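Carboxylesterase (Ferroplasma acidiphilum, PDB 3WJ2) probably catalyses the hydrolysis of carboxylic esters as an alpha/beta hydrolase fold carboxylesterase. Local coordinates at residues G85-G90 against N215-N220; I27-L32 against I210-N215; H121-A126 against P227-L232. All coordinates share one frame; numbering follows the deposited sequence.

Contact 1 (G85-G90 against N215-N220)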
# COMPACT_ATOMS: atom_id res chain seq x y z
N GLY B 85 25.70 -8.63 2.42
CA GLY B 85 26.13 -9.23 3.74
C GLY B 85 26.12 -8.31 4.98
O GLY B 85 26.81 -8.55 5.96
N GLY B 86 25.26 -7.25 4.86
CA GLY B 86 25.07 -6.44 6.07
C GLY B 86 26.27 -5.67 6.54
O GLY B 86 26.26 -5.18 7.64
N PHE B 87 27.34 -5.61 5.73
CA PHE B 87 28.62 -4.98 6.10
C PHE B 87 29.47 -5.90 6.96
O PHE B 87 30.62 -5.53 7.34
CB PHE B 87 28.53 -3.53 6.67
CG PHE B 87 27.76 -2.60 5.80
CD1 PHE B 87 28.35 -2.00 4.72
CD2 PHE B 87 26.43 -2.31 6.16
CE1 PHE B 87 27.51 -1.06 3.95
CE2 PHE B 87 25.63 -1.41 5.46
CZ PHE B 87 26.21 -0.84 4.30
N LEU B 88 28.90 -7.10 7.23
CA LEU B 88 29.50 -7.95 8.28
C LEU B 88 30.02 -9.24 7.68
O LEU B 88 31.06 -9.74 8.17
CB LEU B 88 28.48 -8.21 9.41
CG LEU B 88 29.01 -8.88 10.69
CD1 LEU B 88 28.15 -8.35 11.82
CD2 LEU B 88 28.73 -10.34 10.37
N PHE B 89 29.29 -9.79 6.73
CA PHE B 89 29.66 -11.08 6.12
C PHE B 89 29.69 -11.03 4.62
O PHE B 89 29.52 -9.98 3.97
CB PHE B 89 28.77 -12.24 6.73
CG PHE B 89 27.34 -12.21 6.29
CD1 PHE B 89 26.89 -13.05 5.27
CD2 PHE B 89 26.43 -11.40 6.92
CE1 PHE B 89 25.52 -13.08 4.83
CE2 PHE B 89 25.10 -11.37 6.51
CZ PHE B 89 24.63 -12.16 5.46
N GLY B 90 29.85 -12.18 3.99
CA GLY B 90 30.02 -12.35 2.56
C GLY B 90 31.49 -12.14 2.15
O GLY B 90 32.23 -11.44 2.83
N ASN B 215 24.25 -1.35 13.87
CA ASN B 215 25.07 -1.04 15.03
C ASN B 215 26.50 -1.58 14.85
O ASN B 215 27.42 -0.96 15.40
CB ASN B 215 24.46 -1.62 16.31
CG ASN B 215 23.21 -0.84 16.79
OD1 ASN B 215 22.94 0.30 16.38
ND2 ASN B 215 22.42 -1.48 17.64
N MET B 216 26.69 -2.72 14.17
CA MET B 216 28.04 -3.19 13.96
C MET B 216 28.84 -2.30 13.01
O MET B 216 30.05 -2.14 13.17
CB MET B 216 28.14 -4.64 13.43
CG MET B 216 27.59 -5.77 14.36
SD MET B 216 28.58 -5.81 15.90
CE MET B 216 27.58 -6.93 16.86
N TYR B 217 28.17 -1.73 12.02
CA TYR B 217 28.87 -0.92 11.01
C TYR B 217 29.14 0.52 11.49
O TYR B 217 30.19 1.08 11.20
CB TYR B 217 27.99 -0.88 9.73
CG TYR B 217 28.59 -0.20 8.49
CD1 TYR B 217 29.93 -0.40 8.11
CD2 TYR B 217 27.77 0.66 7.72
CE1 TYR B 217 30.47 0.23 6.89
CE2 TYR B 217 28.34 1.30 6.54
CZ TYR B 217 29.60 1.11 6.20
OH TYR B 217 30.00 1.71 5.05
N SER B 218 28.18 1.10 12.19
CA SER B 218 28.36 2.51 12.59
C SER B 218 29.36 2.54 13.72
O SER B 218 29.45 1.56 14.51
CB SER B 218 27.00 3.11 13.00
OG SER B 218 26.50 2.48 14.23
N LYS B 219 30.14 3.61 13.78
CA LYS B 219 30.96 3.88 14.98
C LYS B 219 30.08 4.38 16.15
O LYS B 219 30.23 3.97 17.31
CB LYS B 219 31.97 4.91 14.63
CG LYS B 219 33.25 4.33 14.16
CD LYS B 219 34.32 5.38 14.32
CE LYS B 219 35.69 4.79 14.02
NZ LYS B 219 36.11 3.63 14.90
N ASN B 220 29.13 5.26 15.83
CA ASN B 220 28.06 5.56 16.77
C ASN B 220 26.73 5.63 16.01
O ASN B 220 26.71 6.13 14.84
CB ASN B 220 28.33 6.91 17.40
CG ASN B 220 28.44 8.00 16.34
OD1 ASN B 220 27.42 8.57 15.87
ND2 ASN B 220 29.67 8.27 15.91
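M216 meets L88 at the last turn of helix 207-217. CG of M216 lies 3.7 Å from L88 CD1, and M216 CB touches the same methyl from slightly farther off. The leucine reaches this place with one branch only. Beyond CG the methionine bends at chi2 (-63°), so its thioether leaves L88 and heads for P29.

Y217 follows and carries most of the contact. Its ring lies flat on the ring of F87, with the planes at 2° and the centroids 3.8 Å apart. The stack is slightly offset: Y217 CE2 sits over the centre of the F87 ring, and F87 CD1 sits over the centre of the tyrosine ring. The closest approach is F87 CE1 to Y217 CE2, 3.6 Å. F87 CB also stands over the tyrosine face in a CH-pi contact, 4.1 Å from the centroid. CG of Y217 is anti to its amide nitrogen (chi1 -175°), which carries the ring toward F87.

S218 leaves the helical conformation and returns its OG to G214 O. On the other side, F87 is presented by a type I' turn. G85 O closes it by accepting L88 N at 2.8 Å and also binds F89 N. F87 belongs to the HGGGF sequence, whose glycines in relatives form the oxyanion hole.

Helix 157-172 borders both stacked rings, through A157, N160 and L161 for F87 and L161 for Y217. No hydrogen bond joins the segments. The two rings are held by dispersion over their faces, and no polar group lies between them in this contact.

Contact 2 (I27-L32 against I210-N215)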
# COMPACT_ATOMS: atom_id res chain seq x y z
N ILE B 27 24.71 -13.42 18.93
CA ILE B 27 25.93 -14.14 18.42
C ILE B 27 27.04 -13.12 18.19
O ILE B 27 26.77 -11.98 17.73
CB ILE B 27 25.62 -14.98 17.15
CG1 ILE B 27 24.53 -16.07 17.39
CG2 ILE B 27 26.88 -15.64 16.56
CD1 ILE B 27 24.73 -16.81 18.72
N GLU B 28 28.27 -13.47 18.56
CA GLU B 28 29.43 -12.60 18.34
C GLU B 28 29.68 -12.49 16.84
O GLU B 28 29.49 -13.48 16.10
CB GLU B 28 30.68 -13.13 19.06
CG GLU B 28 30.56 -12.99 20.63
CD GLU B 28 30.33 -11.54 21.10
OE1 GLU B 28 31.03 -10.61 20.61
OE2 GLU B 28 29.42 -11.31 21.97
N PRO B 29 30.01 -11.28 16.37
CA PRO B 29 30.09 -11.13 14.89
C PRO B 29 31.01 -12.09 14.16
O PRO B 29 30.63 -12.57 13.08
CB PRO B 29 30.56 -9.69 14.68
CG PRO B 29 30.56 -9.07 16.04
CD PRO B 29 30.12 -10.00 17.09
N ALA B 30 32.21 -12.35 14.66
CA ALA B 30 33.10 -13.26 13.91
C ALA B 30 32.50 -14.69 13.81
O ALA B 30 32.63 -15.39 12.80
CB ALA B 30 34.49 -13.32 14.57
N MET B 31 31.81 -15.11 14.87
CA MET B 31 31.15 -16.45 14.79
C MET B 31 30.01 -16.47 13.81
O MET B 31 29.85 -17.40 13.04
CB MET B 31 30.59 -16.78 16.19
CG MET B 31 31.70 -16.96 17.17
SD MET B 31 32.06 -18.75 17.03
CE MET B 31 30.62 -19.19 18.01
N LEU B 32 29.24 -15.37 13.79
CA LEU B 32 28.13 -15.28 12.85
C LEU B 32 28.61 -15.26 11.41
O LEU B 32 28.02 -15.87 10.56
CB LEU B 32 27.30 -14.04 13.16
CG LEU B 32 26.15 -13.74 12.23
CD1 LEU B 32 25.03 -14.82 12.43
CD2 LEU B 32 25.64 -12.40 12.63
N ILE B 210 18.49 -6.06 11.06
CA ILE B 210 18.84 -4.79 10.42
C ILE B 210 19.52 -3.91 11.47
O ILE B 210 20.52 -3.26 11.18
CB ILE B 210 17.60 -4.11 9.82
CG1 ILE B 210 17.16 -4.88 8.60
CG2 ILE B 210 17.92 -2.64 9.39
CD1 ILE B 210 15.68 -4.46 8.04
N ARG B 211 18.95 -3.88 12.67
CA ARG B 211 19.59 -3.07 13.75
C ARG B 211 20.96 -3.55 14.15
O ARG B 211 21.88 -2.73 14.36
CB ARG B 211 18.66 -2.89 14.98
CG ARG B 211 17.42 -2.03 14.48
CD ARG B 211 16.49 -1.49 15.64
NE ARG B 211 15.09 -1.23 15.23
CZ ARG B 211 14.10 -2.13 15.35
NH1 ARG B 211 14.36 -3.34 15.86
NH2 ARG B 211 12.84 -1.85 14.98
N TYR B 212 21.11 -4.86 14.23
CA TYR B 212 22.36 -5.50 14.63
C TYR B 212 23.41 -5.10 13.59
O TYR B 212 24.47 -4.60 13.98
CB TYR B 212 22.18 -7.05 14.68
CG TYR B 212 23.44 -7.92 14.87
CD1 TYR B 212 23.72 -8.47 16.10
CD2 TYR B 212 24.30 -8.19 13.82
CE1 TYR B 212 24.80 -9.33 16.30
CE2 TYR B 212 25.45 -8.93 14.02
CZ TYR B 212 25.68 -9.52 15.26
OH TYR B 212 26.73 -10.38 15.41
N PHE B 213 23.11 -5.24 12.31
CA PHE B 213 24.09 -4.83 11.27
C PHE B 213 24.41 -3.35 11.36
O PHE B 213 25.58 -2.98 11.17
CB PHE B 213 23.59 -5.16 9.88
CG PHE B 213 23.53 -6.66 9.61
CD1 PHE B 213 24.59 -7.45 9.94
CD2 PHE B 213 22.38 -7.25 9.01
CE1 PHE B 213 24.59 -8.88 9.74
CE2 PHE B 213 22.37 -8.66 8.78
CZ PHE B 213 23.48 -9.45 9.16
N GLY B 214 23.40 -2.50 11.55
CA GLY B 214 23.69 -1.07 11.53
C GLY B 214 24.52 -0.73 12.72
O GLY B 214 25.38 0.11 12.66
N ASN B 215 24.25 -1.35 13.87
CA ASN B 215 25.07 -1.04 15.03
C ASN B 215 26.50 -1.58 14.85
O ASN B 215 27.42 -0.96 15.40
CB ASN B 215 24.46 -1.62 16.31
CG ASN B 215 23.21 -0.84 16.79
OD1 ASN B 215 22.94 0.30 16.38
ND2 ASN B 215 22.42 -1.48 17.64
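CG of Y212 lies opposite the backbone N (chi1 171°), and this sends the phenol straight out from helix 207-217 toward the start of helix 29-43. L32 CG is likewise anti to its backbone N, and the leucine comes from the opposite direction. Its CD2 methyl ends beside the outer part of the phenol.

The one hydrogen bond across the contact runs from Y212 OH to I27 O and is 2.8 Å long. The hydroxyl gives its proton. The C=O...O angle is 145°, and the donor is tilted 35° out of the carbonyl plane. The acceptor lies at the edge of the tyrosine ring, close to the ring plane. The bond therefore holds the hydroxyl end of a long, otherwise apolar side chain.

Apolar atoms close in around this oxygen. P29 CA is 3.5 Å from Y212 OH, and the proline ring passes obliquely across it, with CD at 3.8 Å from OH. L32 CD2 is 3.6 Å from the same oxygen and 3.7 Å from Y212 CE2. The methyl approaches the ring obliquely. The phenol oxygen is thus set among I27, P29 and L32, right at the helix start, where E28 holds the N-cap position and E28 O receives L32 N as the first turn closes.

Within its own helix, Y212 has F213 CD1 at its ring edge, in plane. L88, from the loop after strand 78-82, touches the tyrosine side chain, and P119 touches P29. I210 and R211 turn to F196 of helix 194-198. The contact thus bridges helices 29-43 and 207-217, with the loop after strand 78-82 alongside, and its centre lies about 18 Å from the centre of the chain.

Contact 3 (H121-A126 against P227-L232)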
# COMPACT_ATOMS: atom_id res chain seq x y z
N HIS B 121 36.11 -3.41 11.22
CA HIS B 121 36.37 -2.25 10.40
C HIS B 121 35.01 -1.52 10.26
O HIS B 121 34.13 -1.98 9.50
CB HIS B 121 36.96 -2.58 9.03
CG HIS B 121 38.22 -3.36 9.11
ND1 HIS B 121 39.45 -2.77 9.31
CD2 HIS B 121 38.43 -4.69 9.03
CE1 HIS B 121 40.36 -3.73 9.40
NE2 HIS B 121 39.77 -4.90 9.24
N LYS B 122 34.86 -0.46 11.00
CA LYS B 122 33.60 0.27 11.00
C LYS B 122 33.57 1.32 9.91
O LYS B 122 34.63 1.69 9.30
CB LYS B 122 33.40 0.91 12.39
CG LYS B 122 32.90 -0.20 13.35
CD LYS B 122 32.74 0.30 14.72
CE LYS B 122 32.19 -0.74 15.60
NZ LYS B 122 30.71 -0.93 15.58
N PHE B 123 32.37 1.86 9.67
CA PHE B 123 32.26 3.02 8.78
C PHE B 123 33.22 4.07 9.22
O PHE B 123 33.37 4.36 10.45
CB PHE B 123 30.82 3.58 8.86
CG PHE B 123 30.60 4.81 8.01
CD1 PHE B 123 30.42 4.71 6.65
CD2 PHE B 123 30.74 6.09 8.60
CE1 PHE B 123 30.24 5.79 5.82
CE2 PHE B 123 30.55 7.27 7.77
CZ PHE B 123 30.33 7.15 6.41
N PRO B 124 33.98 4.66 8.28
CA PRO B 124 33.81 4.65 6.83
C PRO B 124 34.73 3.67 6.09
O PRO B 124 34.90 3.89 4.90
CB PRO B 124 34.18 6.09 6.43
CG PRO B 124 35.44 6.40 7.31
CD PRO B 124 34.91 5.79 8.69
N ASP B 125 35.25 2.61 6.74
CA ASP B 125 36.23 1.79 6.02
C ASP B 125 35.65 1.15 4.71
O ASP B 125 36.27 1.26 3.68
CB ASP B 125 36.84 0.67 6.94
CG ASP B 125 37.72 1.27 8.08
OD1 ASP B 125 37.99 2.51 8.05
OD2 ASP B 125 38.13 0.52 9.01
N ALA B 126 34.49 0.47 4.78
CA ALA B 126 34.00 -0.22 3.53
C ALA B 126 33.72 0.85 2.50
O ALA B 126 33.90 0.62 1.31
CB ALA B 126 32.71 -0.97 3.86
N PRO B 227 25.67 11.35 4.52
CA PRO B 227 25.12 10.81 3.28
C PRO B 227 25.94 9.66 2.76
O PRO B 227 25.42 8.94 1.92
CB PRO B 227 25.23 11.95 2.29
CG PRO B 227 25.39 13.20 3.11
CD PRO B 227 26.12 12.77 4.31
N TYR B 228 27.20 9.53 3.15
CA TYR B 228 27.99 8.36 2.62
C TYR B 228 27.73 7.11 3.41
O TYR B 228 28.14 6.01 2.99
CB TYR B 228 29.50 8.69 2.67
CG TYR B 228 29.85 9.95 1.79
CD1 TYR B 228 28.96 10.41 0.77
CD2 TYR B 228 31.02 10.71 2.04
CE1 TYR B 228 29.25 11.55 0.01
CE2 TYR B 228 31.32 11.80 1.24
CZ TYR B 228 30.46 12.22 0.26
OH TYR B 228 30.80 13.38 -0.42
N PHE B 229 27.03 7.22 4.56
CA PHE B 229 26.53 6.06 5.29
C PHE B 229 25.10 5.79 4.81
O PHE B 229 24.72 4.66 4.56
CB PHE B 229 26.46 6.30 6.85
CG PHE B 229 26.02 5.08 7.65
CD1 PHE B 229 26.93 4.40 8.41
CD2 PHE B 229 24.71 4.51 7.53
CE1 PHE B 229 26.56 3.25 9.20
CE2 PHE B 229 24.33 3.37 8.30
CZ PHE B 229 25.30 2.72 9.13
N SER B 230 24.29 6.86 4.68
CA SER B 230 22.88 6.72 4.27
C SER B 230 22.63 7.71 3.14
O SER B 230 22.37 8.93 3.38
CB SER B 230 21.81 7.03 5.40
OG SER B 230 21.86 6.06 6.50
N PRO B 231 22.68 7.34 1.88
CA PRO B 231 22.52 8.24 0.74
C PRO B 231 21.21 9.02 0.76
O PRO B 231 21.13 10.09 0.15
CB PRO B 231 22.55 7.26 -0.49
CG PRO B 231 23.57 6.22 0.01
CD PRO B 231 23.21 6.01 1.51
N LEU B 232 20.18 8.49 1.44
CA LEU B 232 18.92 9.21 1.43
C LEU B 232 19.05 10.49 2.23
O LEU B 232 18.13 11.30 2.14
CB LEU B 232 17.76 8.31 1.98
CG LEU B 232 17.17 7.59 0.80
CD1 LEU B 232 16.28 6.39 1.34
CD2 LEU B 232 16.27 8.51 -0.13
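F123 and F229 form the aromatic part of this contact. The edge of F229 points at the face of F123, with the planes at 67° and the centroids 5.4 Å apart. The leading atom is F229 CD1, 3.7 Å from F123 CG. Both side chains have CG opposite the backbone N (chi1 178° for F123), which brings the first ring across the gap.

A CH-pi contact adds to the pair. F229 CB stands 4.0 Å from the centroid of the F123 ring, nearly along the ring normal. P124 CB lies over the centre of the other face. F123 is therefore sandwiched between F229 and its own neighbour in sequence.

Y228 adds contacts of its own. Its carbonyl O is 3.5 Å from F123 CE1, placed obliquely to the phenylalanine ring, and its CB is 4.1 Å from F123 CZ. Beyond CB the tyrosine leads away: its ring meets F127, and its hydroxyl is hydrogen-bonded to D171.

No hydrogen bond joins the two segments. Each segment is held by bonds of its own or to other parts of the chain. K122 NZ binds M216 O and S218 O, and F229 O accepts N160 ND2.

The shape of the first segment comes from a cis peptide bond before P124. D125 N to K122 O, 2.8 Å, closes a type VIa turn, with P124 as N-cap of helix 125-139. This turn belongs to the RLAPE-x-x-FP sequence found in the hormone-sensitive lipase family of the alpha/beta hydrolase fold.

Helix 207-217 and its end tie the three contacts together. Contacts 1 and 2 lie about 7 Å apart between centres and share N215. L88 CD1 of contact 1 is 3.5 Å from Y212 CE2 of contact 2, and M216 CE is 3.8 Å from P29 CG. Contact 3 lies about 10 Å from contact 1, centre to centre. There Y217 O is 2.8 Å from F123 N, a probable hydrogen bond, and the Y217 ring meets F229. Contacts 2 and 3 are about 16 Å apart between centres. In contact 1, F87 touches A157 and lies near, without touching, G154, S156 and G158 of a probable nucleophile elbow.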